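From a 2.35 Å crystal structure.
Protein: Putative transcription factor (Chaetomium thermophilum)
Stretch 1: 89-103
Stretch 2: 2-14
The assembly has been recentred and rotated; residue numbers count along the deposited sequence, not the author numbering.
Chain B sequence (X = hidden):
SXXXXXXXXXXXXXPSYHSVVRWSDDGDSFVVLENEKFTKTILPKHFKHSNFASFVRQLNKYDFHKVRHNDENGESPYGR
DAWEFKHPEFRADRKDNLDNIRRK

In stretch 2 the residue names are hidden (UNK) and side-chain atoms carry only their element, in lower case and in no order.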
ATOM      1  N   GLU B  89       9.143   7.269 -22.131  1.00 69.15           N
ATOM      2  CA  GLU B  89       9.391   6.282 -23.176  1.00 73.71           C
ATOM      3  C   GLU B  89       8.488   5.037 -23.098  1.00 72.78           C
ATOM      4  O   GLU B  89       8.590   4.146 -23.946  1.00 76.40           O
ATOM      5  CB  GLU B  89      10.856   5.850 -23.098  1.00 81.15           C
ATOM      6  CG  GLU B  89      11.850   7.009 -23.122  1.00 86.84           C
ATOM      7  CD  GLU B  89      12.067   7.578 -24.517  1.00 90.75           C
ATOM      8  OE1 GLU B  89      12.780   6.926 -25.311  1.00 96.74           O
ATOM      9  OE2 GLU B  89      11.537   8.674 -24.821  1.00 87.73           O
ATOM     10  N   PHE B  90       7.631   4.968 -22.077  1.00 72.52           N
ATOM     11  CA  PHE B  90       6.637   3.888 -21.922  1.00 68.16           C
ATOM     12  C   PHE B  90       5.300   4.432 -22.405  1.00 67.98           C
ATOM     13  O   PHE B  90       4.644   5.195 -21.695  1.00 65.12           O
ATOM     14  CB  PHE B  90       6.543   3.463 -20.447  1.00 65.90           C
ATOM     15  CG  PHE B  90       5.659   2.261 -20.184  1.00 63.14           C
ATOM     16  CD1 PHE B  90       6.090   0.977 -20.496  1.00 63.26           C
ATOM     17  CD2 PHE B  90       4.425   2.409 -19.570  1.00 62.05           C
ATOM     18  CE1 PHE B  90       5.294  -0.129 -20.232  1.00 59.76           C
ATOM     19  CE2 PHE B  90       3.631   1.305 -19.302  1.00 59.97           C
ATOM     20  CZ  PHE B  90       4.065   0.036 -19.633  1.00 57.72           C
ATOM     21  N   ARG B  91       4.921   4.069 -23.629  1.00 69.91           N
ATOM     22  CA  ARG B  91       3.650   4.503 -24.210  1.00 70.81           C
ATOM     23  C   ARG B  91       2.991   3.362 -24.946  1.00 69.00           C
ATOM     24  O   ARG B  91       3.645   2.389 -25.308  1.00 64.22           O
ATOM     25  CB  ARG B  91       3.853   5.645 -25.193  1.00 76.03           C
ATOM     26  CG  ARG B  91       4.825   6.708 -24.743  1.00 82.55           C
ATOM     27  CD  ARG B  91       4.578   7.978 -25.523  1.00 91.51           C
ATOM     28  NE  ARG B  91       5.714   8.887 -25.455  1.00104.44           N
ATOM     29  CZ  ARG B  91       5.664  10.182 -25.767  1.00116.77           C
ATOM     30  NH1 ARG B  91       4.522  10.745 -26.167  1.00117.20           N
ATOM     31  NH2 ARG B  91       6.766  10.923 -25.673  1.00124.18           N
ATOM     32  N   ALA B  92       1.694   3.510 -25.191  1.00 72.35           N
ATOM     33  CA  ALA B  92       0.882   2.446 -25.787  1.00 77.45           C
ATOM     34  C   ALA B  92       1.353   2.018 -27.188  1.00 80.72           C
ATOM     35  O   ALA B  92       1.349   0.827 -27.511  1.00 77.68           O
ATOM     36  CB  ALA B  92      -0.579   2.874 -25.825  1.00 79.81           C
ATOM     37  N   ASP B  93       1.758   2.994 -28.001  1.00 82.57           N
ATOM     38  CA  ASP B  93       2.227   2.745 -29.375  1.00 83.95           C
ATOM     39  C   ASP B  93       3.747   2.502 -29.461  1.00 86.74           C
ATOM     40  O   ASP B  93       4.201   1.681 -30.259  1.00 84.82           O
ATOM     41  CB  ASP B  93       1.825   3.906 -30.295  1.00 83.64           C
ATOM     42  CG  ASP B  93       1.971   5.261 -29.625  1.00 85.95           C
ATOM     43  OD1 ASP B  93       2.948   5.983 -29.934  1.00 87.18           O
ATOM     44  OD2 ASP B  93       1.116   5.592 -28.769  1.00 85.12           O
ATOM     45  N   ARG B  94       4.523   3.213 -28.643  1.00 91.80           N
ATOM     46  CA  ARG B  94       5.980   3.042 -28.589  1.00 94.52           C
ATOM     47  C   ARG B  94       6.364   1.742 -27.875  1.00 91.90           C
ATOM     48  O   ARG B  94       6.962   1.766 -26.796  1.00 89.69           O
ATOM     49  CB  ARG B  94       6.628   4.236 -27.874  1.00101.81           C
ATOM     50  CG  ARG B  94       6.447   5.580 -28.571  1.00111.87           C
ATOM     51  CD  ARG B  94       7.538   5.858 -29.599  1.00119.93           C
ATOM     52  NE  ARG B  94       7.537   7.257 -30.041  1.00128.49           N
ATOM     53  CZ  ARG B  94       8.479   7.822 -30.797  1.00132.95           C
ATOM     54  NH1 ARG B  94       8.372   9.104 -31.138  1.00130.73           N
ATOM     55  NH2 ARG B  94       9.531   7.120 -31.217  1.00135.81           N
ATOM     56  N   LYS B  95       6.025   0.613 -28.492  1.00 95.29           N
ATOM     57  CA  LYS B  95       6.270  -0.713 -27.919  1.00100.80           C
ATOM     58  C   LYS B  95       7.722  -1.163 -28.096  1.00107.53           C
ATOM     59  O   LYS B  95       8.185  -2.052 -27.385  1.00107.16           O
ATOM     60  CB  LYS B  95       5.335  -1.744 -28.566  1.00103.89           C
ATOM     61  CG  LYS B  95       5.427  -3.146 -27.971  1.00105.56           C
ATOM     62  CD  LYS B  95       4.746  -4.187 -28.844  1.00108.10           C
ATOM     63  CE  LYS B  95       5.335  -5.573 -28.606  1.00109.12           C
ATOM     64  NZ  LYS B  95       5.312  -5.981 -27.172  1.00106.46           N
ATOM     65  N   ASP B  96       8.428  -0.573 -29.057  1.00116.95           N
ATOM     66  CA  ASP B  96       9.833  -0.924 -29.308  1.00121.80           C
ATOM     67  C   ASP B  96      10.797  -0.354 -28.252  1.00122.17           C
ATOM     68  O   ASP B  96      11.871  -0.917 -28.018  1.00124.94           O
ATOM     69  CB  ASP B  96      10.264  -0.502 -30.726  1.00127.02           C
ATOM     70  CG  ASP B  96       9.925   0.955 -31.055  1.00130.03           C
ATOM     71  OD1 ASP B  96       9.725   1.772 -30.128  1.00130.17           O
ATOM     72  OD2 ASP B  96       9.861   1.277 -32.260  1.00133.98           O
ATOM     73  N   ASN B  97      10.400   0.741 -27.599  1.00118.35           N
ATOM     74  CA  ASN B  97      11.259   1.439 -26.630  1.00115.14           C
ATOM     75  C   ASN B  97      11.372   0.782 -25.253  1.00109.98           C
ATOM     76  O   ASN B  97      11.758   1.446 -24.295  1.00108.29           O
ATOM     77  CB  ASN B  97      10.771   2.889 -26.445  1.00114.92           C
ATOM     78  CG  ASN B  97      11.305   3.829 -27.506  1.00118.49           C
ATOM     79  OD1 ASN B  97      12.497   3.819 -27.821  1.00122.39           O
ATOM     80  ND2 ASN B  97      10.431   4.663 -28.049  1.00118.19           N
ATOM     81  N   LEU B  98      11.074  -0.513 -25.147  1.00109.02           N
ATOM     82  CA  LEU B  98      10.947  -1.159 -23.831  1.00114.48           C
ATOM     83  C   LEU B  98      12.283  -1.535 -23.175  1.00118.39           C
ATOM     84  O   LEU B  98      12.411  -1.486 -21.946  1.00115.71           O
ATOM     85  CB  LEU B  98      10.014  -2.379 -23.907  1.00111.96           C
ATOM     86  CG  LEU B  98       8.549  -2.128 -24.311  1.00108.36           C
ATOM     87  CD1 LEU B  98       7.706  -3.347 -23.971  1.00106.67           C
ATOM     88  CD2 LEU B  98       7.944  -0.873 -23.686  1.00105.24           C
ATOM     89  N   ASP B  99      13.277  -1.896 -23.983  1.00122.93           N
ATOM     90  CA  ASP B  99      14.638  -2.103 -23.475  1.00126.61           C
ATOM     91  C   ASP B  99      15.395  -0.771 -23.383  1.00128.99           C
ATOM     92  O   ASP B  99      16.514  -0.717 -22.861  1.00133.33           O
ATOM     93  CB  ASP B  99      15.396  -3.099 -24.354  1.00125.47           C
ATOM     94  CG  ASP B  99      14.659  -4.415 -24.505  1.00122.44           C
ATOM     95  OD1 ASP B  99      14.068  -4.886 -23.509  1.00117.63           O
ATOM     96  OD2 ASP B  99      14.664  -4.973 -25.622  1.00124.02           O
ATOM     97  N   ASN B 100      14.763   0.294 -23.886  1.00125.42           N
ATOM     98  CA  ASN B 100      15.254   1.666 -23.758  1.00122.04           C
ATOM     99  C   ASN B 100      14.746   2.336 -22.466  1.00115.43           C
ATOM    100  O   ASN B 100      14.706   3.564 -22.360  1.00113.32           O
ATOM    101  CB  ASN B 100      14.815   2.471 -24.992  1.00125.28           C
ATOM    102  CG  ASN B 100      15.767   3.602 -25.333  1.00128.08           C
ATOM    103  OD1 ASN B 100      16.989   3.452 -25.263  1.00130.88           O
ATOM    104  ND2 ASN B 100      15.208   4.742 -25.725  1.00127.66           N
ATOM    105  N   ILE B 101      14.347   1.513 -21.498  1.00111.33           N
ATOM    106  CA  ILE B 101      13.907   1.962 -20.183  1.00111.10           C
ATOM    107  C   ILE B 101      14.596   1.073 -19.155  1.00108.37           C
ATOM    108  O   ILE B 101      14.336  -0.134 -19.126  1.00104.79           O
ATOM    109  CB  ILE B 101      12.378   1.799 -20.020  1.00113.15           C
ATOM    110  CG1 ILE B 101      11.625   2.731 -20.976  1.00114.18           C
ATOM    111  CG2 ILE B 101      11.949   2.063 -18.578  1.00115.02           C
ATOM    112  CD1 ILE B 101      10.167   2.360 -21.164  1.00112.29           C
ATOM    113  N   ARG B 102      15.470   1.643 -18.324  1.00106.04           N
ATOM    114  CA  ARG B 102      16.112   0.864 -17.259  1.00105.41           C
ATOM    115  C   ARG B 102      16.798   1.704 -16.189  1.00100.63           C
ATOM    116  O   ARG B 102      17.101   2.879 -16.403  1.00102.26           O
ATOM    117  CB  ARG B 102      17.137  -0.123 -17.845  1.00109.89           C
ATOM    118  CG  ARG B 102      17.352  -1.371 -16.990  1.00110.96           C
ATOM    119  CD  ARG B 102      17.714  -2.590 -17.833  1.00114.54           C
ATOM    120  NE  ARG B 102      17.306  -3.851 -17.205  1.00116.92           N
ATOM    121  CZ  ARG B 102      17.366  -5.050 -17.791  1.00113.86           C
ATOM    122  NH1 ARG B 102      16.965  -6.133 -17.129  1.00109.97           N
ATOM    123  NH2 ARG B 102      17.821  -5.180 -19.037  1.00109.77           N
ATOM    124  N   ARG B 103      17.007   1.068 -15.035  1.00 94.23           N
ATOM    125  CA  ARG B 103      17.939   1.518 -13.995  1.00 89.65           C
ATOM    126  C   ARG B 103      17.994   0.463 -12.893  1.00 82.70           C
ATOM    127  O   ARG B 103      17.124  -0.403 -12.802  1.00 75.79           O
ATOM    128  CB  ARG B 103      17.528   2.862 -13.394  1.00 93.26           C
ATOM    129  CG  ARG B 103      18.579   3.488 -12.479  1.00 95.15           C
ATOM    130  CD  ARG B 103      17.935   4.217 -11.307  1.00 96.40           C
ATOM    131  NE  ARG B 103      16.837   5.096 -11.730  1.00 96.86           N
ATOM    132  CZ  ARG B 103      15.967   5.682 -10.904  1.00 92.65           C
ATOM    133  NH1 ARG B 103      16.043   5.506  -9.586  1.00 91.92           N
ATOM    134  NH2 ARG B 103      15.008   6.454 -11.404  1.00 88.55           N
ATOM    135  N   UNK B   2      14.045  -5.458 -20.829  1.00 93.09           N
ATOM    136  CA  UNK B   2      13.780  -5.324 -19.363  1.00 95.30           C
ATOM    137  C   UNK B   2      12.559  -6.143 -18.957  1.00 92.38           C
ATOM    138  O   UNK B   2      11.467  -5.930 -19.478  1.00 95.99           O
ATOM    139  o   UNK B   2      14.653  -3.048 -19.419  1.00101.78           O
ATOM    140  c   UNK B   2      13.568  -3.855 -18.983  1.00 99.23           C
ATOM    141  N   UNK B   3      12.749  -7.068 -18.020  1.00 91.02           N
ATOM    142  CA  UNK B   3      11.704  -8.028 -17.641  1.00 89.63           C
ATOM    143  C   UNK B   3      10.459  -7.341 -17.079  1.00 82.90           C
ATOM    144  O   UNK B   3       9.327  -7.669 -17.457  1.00 80.41           O
ATOM    145  c   UNK B   3      11.396 -10.257 -16.456  1.00103.46           C
ATOM    146  c   UNK B   3      12.265  -9.024 -16.617  1.00 96.95           C
ATOM    147  o   UNK B   3      10.239 -10.112 -16.006  1.00106.28           O
ATOM    148  o   UNK B   3      11.878 -11.373 -16.765  1.00107.13           O
ATOM    149  N   UNK B   4      10.687  -6.390 -16.176  1.00 76.12           N
ATOM    150  CA  UNK B   4       9.616  -5.638 -15.514  1.00 68.66           C
ATOM    151  C   UNK B   4       8.774  -4.874 -16.516  1.00 67.01           C
ATOM    152  O   UNK B   4       7.548  -4.905 -16.458  1.00 65.04           O
ATOM    153  c   UNK B   4       8.127  -1.632 -13.554  1.00 57.68           C
ATOM    154  c   UNK B   4       8.402  -4.263 -12.782  1.00 57.90           C
ATOM    155  c   UNK B   4      10.211  -4.657 -14.490  1.00 65.26           C
ATOM    156  c   UNK B   4       9.193  -3.773 -13.810  1.00 57.62           C
ATOM    157  c   UNK B   4       7.472  -3.455 -12.152  1.00 54.60           C
ATOM    158  c   UNK B   4       7.337  -2.139 -12.536  1.00 57.71           C
ATOM    159  c   UNK B   4       9.055  -2.445 -14.176  1.00 57.26           C
ATOM    160  N   UNK B   5       9.442  -4.187 -17.433  1.00 66.95           N
ATOM    161  CA  UNK B   5       8.751  -3.299 -18.355  1.00 71.30           C
ATOM    162  C   UNK B   5       7.884  -4.131 -19.301  1.00 74.76           C
ATOM    163  O   UNK B   5       6.757  -3.748 -19.621  1.00 73.07           O
ATOM    164  c   UNK B   5      10.646  -1.632 -18.187  1.00 69.68           C
ATOM    165  c   UNK B   5       9.743  -2.408 -19.142  1.00 69.72           C
ATOM    166  c   UNK B   5       8.986  -1.451 -20.053  1.00 71.33           C
ATOM    167  N   UNK B   6       8.426  -5.271 -19.732  1.00 79.70           N
ATOM    168  CA  UNK B   6       7.706  -6.218 -20.581  1.00 83.49           C
ATOM    169  C   UNK B   6       6.430  -6.677 -19.898  1.00 76.18           C
ATOM    170  O   UNK B   6       5.353  -6.619 -20.484  1.00 74.03           O
ATOM    171  c   UNK B   6      10.259 -10.710 -20.340  1.00125.37           C
ATOM    172  c   UNK B   6       7.844  -8.689 -21.346  1.00104.52           C
ATOM    173  n   UNK B   6      11.478 -10.794 -19.807  1.00123.53           N
ATOM    174  n   UNK B   6       9.276 -11.458 -19.839  1.00127.77           N
ATOM    175  c   UNK B   6       8.757  -9.687 -22.049  1.00112.79           C
ATOM    176  n   UNK B   6      10.041  -9.879 -21.363  1.00120.47           N
ATOM    177  c   UNK B   6       8.595  -7.430 -20.912  1.00 93.83           C
ATOM    178  N   UNK B   7       6.568  -7.134 -18.657  1.00 70.53           N
ATOM    179  CA  UNK B   7       5.427  -7.601 -17.876  1.00 69.14           C
ATOM    180  C   UNK B   7       4.421  -6.488 -17.595  1.00 66.47           C
ATOM    181  O   UNK B   7       3.215  -6.727 -17.551  1.00 65.28           O
ATOM    182  c   UNK B   7       7.418 -10.755 -14.655  1.00 81.44           C
ATOM    183  n   UNK B   7       8.219 -11.941 -15.072  1.00 83.75           N
ATOM    184  c   UNK B   7       6.593  -9.558 -16.742  1.00 75.89           C
ATOM    185  c   UNK B   7       5.897  -8.217 -16.560  1.00 71.41           C
ATOM    186  c   UNK B   7       6.258 -10.530 -15.615  1.00 80.35           C
ATOM    187  N   UNK B   8       4.922  -5.277 -17.405  1.00 61.05           N
ATOM    188  CA  UNK B   8       4.068  -4.121 -17.203  1.00 60.41           C
ATOM    189  C   UNK B   8       3.254  -3.883 -18.467  1.00 60.79           C
ATOM    190  O   UNK B   8       2.034  -3.826 -18.423  1.00 57.94           O
ATOM    191  c   UNK B   8       3.414  -1.798 -15.236  1.00 63.08           C
ATOM    192  c   UNK B   8       5.251  -0.505 -16.323  1.00 61.77           C
ATOM    193  c   UNK B   8       4.926  -2.900 -16.883  1.00 59.45           C
ATOM    194  c   UNK B   8       4.221  -1.607 -16.506  1.00 60.49           C
ATOM    195  N   UNK B   9       3.942  -3.782 -19.601  1.00 64.33           N
ATOM    196  CA  UNK B   9       3.286  -3.549 -20.887  1.00 66.22           C
ATOM    197  C   UNK B   9       2.230  -4.604 -21.210  1.00 67.67           C
ATOM    198  O   UNK B   9       1.141  -4.265 -21.664  1.00 70.47           O
ATOM    199  c   UNK B   9       2.717  -1.884 -25.677  1.00 65.38           C
ATOM    200  c   UNK B   9       3.399  -1.060 -24.786  1.00 66.54           C
ATOM    201  c   UNK B   9       3.761  -2.939 -23.306  1.00 65.40           C
ATOM    202  c   UNK B   9       3.071  -3.749 -24.218  1.00 66.73           C
ATOM    203  c   UNK B   9       4.315  -3.509 -22.020  1.00 64.70           C
ATOM    204  c   UNK B   9       2.554  -3.227 -25.397  1.00 63.84           C
ATOM    205  o   UNK B   9       2.213  -1.359 -26.852  1.00 65.90           O
ATOM    206  c   UNK B   9       3.910  -1.589 -23.610  1.00 65.16           C
ATOM    207  N   UNK B  10       2.571  -5.873 -20.987  1.00 71.03           N
ATOM    208  CA  UNK B  10       1.689  -7.007 -21.296  1.00 74.12           C
ATOM    209  C   UNK B  10       0.446  -7.019 -20.406  1.00 69.81           C
ATOM    210  O   UNK B  10      -0.644  -7.401 -20.839  1.00 67.74           O
ATOM    211  c   UNK B  10       3.134 -11.498 -21.076  1.00 97.22           C
ATOM    212  c   UNK B  10       1.820  -9.495 -21.911  1.00 89.02           C
ATOM    213  c   UNK B  10       2.453  -8.332 -21.157  1.00 80.91           C
ATOM    214  c   UNK B  10       2.819 -10.596 -22.262  1.00 93.85           C
ATOM    215  n   UNK B  10       3.977 -12.672 -21.465  1.00100.65           N
ATOM    216  N   UNK B  11       0.628  -6.592 -19.163  1.00 65.88           N
ATOM    217  CA  UNK B  11      -0.463  -6.417 -18.209  1.00 65.36           C
ATOM    218  C   UNK B  11      -1.468  -5.407 -18.764  1.00 65.52           C
ATOM    219  O   UNK B  11      -2.681  -5.584 -18.663  1.00 63.67           O
ATOM    220  c   UNK B  11      -0.648  -6.222 -15.622  1.00 66.33           C
ATOM    221  c   UNK B  11      -0.088  -3.753 -14.552  1.00 65.81           C
ATOM    222  s   UNK B  11       0.208  -5.483 -14.217  1.00 66.41           S
ATOM    223  c   UNK B  11       0.119  -5.897 -16.887  1.00 67.15           C
ATOM    224  N   UNK B  12      -0.936  -4.343 -19.358  1.00 63.25           N
ATOM    225  CA  UNK B  12      -1.747  -3.276 -19.919  1.00 62.96           C
ATOM    226  C   UNK B  12      -2.289  -3.634 -21.305  1.00 66.01           C
ATOM    227  O   UNK B  12      -3.169  -2.950 -21.822  1.00 67.60           O
ATOM    228  c   UNK B  12      -0.920  -1.986 -19.994  1.00 63.92           C
ATOM    229  c   UNK B  12      -0.611  -1.302 -18.657  1.00 59.98           C
ATOM    230  c   UNK B  12       0.611  -0.403 -18.750  1.00 59.93           C
ATOM    231  c   UNK B  12      -1.813  -0.508 -18.189  1.00 59.82           C
ATOM    232  N   UNK B  13      -1.774  -4.710 -21.895  1.00 68.84           N
ATOM    233  CA  UNK B  13      -2.180  -5.152 -23.229  1.00 72.78           C
ATOM    234  C   UNK B  13      -3.459  -6.001 -23.156  1.00 73.12           C
ATOM    235  O   UNK B  13      -3.972  -6.450 -24.184  1.00 74.41           O
ATOM    236  o   UNK B  13       1.028  -7.274 -25.343  1.00 92.40           O
ATOM    237  c   UNK B  13      -0.917  -5.862 -25.392  1.00 84.23           C
ATOM    238  c   UNK B  13       0.436  -6.340 -25.927  1.00 89.00           C
ATOM    239  c   UNK B  13      -1.032  -5.957 -23.874  1.00 78.66           C
ATOM    240  o   UNK B  13       0.914  -5.781 -26.941  1.00 88.97           O
ATOM    241  N   UNK B  14      -3.975  -6.205 -21.944  1.00 74.80           N
ATOM    242  CA  UNK B  14      -5.073  -7.144 -21.700  1.00 75.93           C
ATOM    243  C   UNK B  14      -6.368  -6.444 -21.262  1.00 74.46           C
ATOM    244  O   UNK B  14      -6.412  -5.836 -20.191  1.00 66.19           O
ATOM    245  c   UNK B  14      -5.651  -9.264 -20.452  1.00 78.47           C
ATOM    246  c   UNK B  14      -4.647  -8.150 -20.633  1.00 77.53           C
ATOM    247  o   UNK B  14      -5.248 -10.332 -19.945  1.00 78.58           O
ATOM    248  o   UNK B  14      -6.835  -9.074 -20.811  1.00 74.95           O
TER

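Position 2 has one carbon and one oxygen beyond CA. The oxygen lies 2.9 Å from Ile-101 O, and the backbone N is 2.7 Å from Asp-99 OD1. One carbon bearing a hydroxyl is Ser-2; its OG donates a hydrogen bond to Ile-101 O, a task for which a short, polar side chain is well suited.

Position 3 has two carbons, the second carrying two oxygens, and its CA-to-CB bond points away from stretch 1. This is Asp-3, free to serve its own helix. Position 4, one carbon and a six-carbon ring without oxygen, is Phe-4, buried but out of reach of stretch 1.

Position 5 is a single carbon carrying two more, directed toward stretch 1 and meeting Phe-90, Leu-98 and Ile-101. It is Val-5, a compact apolar group: CG1 lies 3.8 Å from both Phe-90 CD1 and Leu-98 CD2, and CG2 lies 3.9 Å from Ile-101 CG2.

Position 6, three carbons, a nitrogen and a carbon with two further nitrogens, is Arg-6. Position 7, four carbons in a row ending in nitrogen, is Lys-7. Both form salt bridges with Asp-3, through Arg-6 NH2 to Asp-3 OD2 (3.1 Å, a weak hydrogen bond) and Lys-7 NZ to Asp-3 OD1 (2.9 Å).

Position 8 has four carbons forked at the second, one of them over a face of the Phe-90 ring. It is Leu-8, whose CD2 makes a CH-pi contact 4.0 Å from the ring centroid.

Position 9 has a six-carbon ring bearing an oxygen, which sits 2.4 Å from Ala-92 O. Only Tyr-9 fits: the ring packs against Phe-90, with CD1 3.9 Å from Phe-90 CE1, while OH donates a very short hydrogen bond to Ala-92 O.

Position 10, an unbranched four-carbon chain ending in nitrogen and leading away, is the exposed Lys-10. Position 11, two carbons, sulfur and a carbon, is Met-11, buried without touching stretch 1. Position 12, four carbons forked at the second, approaches the edge of Phe-90; it is Leu-12, with CD1 3.5 Å from Phe-90 CE2.

Position 13, three carbons with two terminal oxygens, is Glu-13, whose OE1 stays 4.4 Å from Lys-95 NZ, beyond a salt bridge. Position 14, one carbon shorter, is Asp-14, out of reach.

The contact thus combines apolar packing with polar anchoring. Val-5, Leu-8, Tyr-9 and Leu-12 present a helical surface to Phe-90, and Val-5 and Tyr-9 also meet Leu-98, while Ser-2 and Tyr-9 hydrogen-bond backbone carbonyls of stretch 1.

Stretch 2 2-14: SDFVRKLYKMLED
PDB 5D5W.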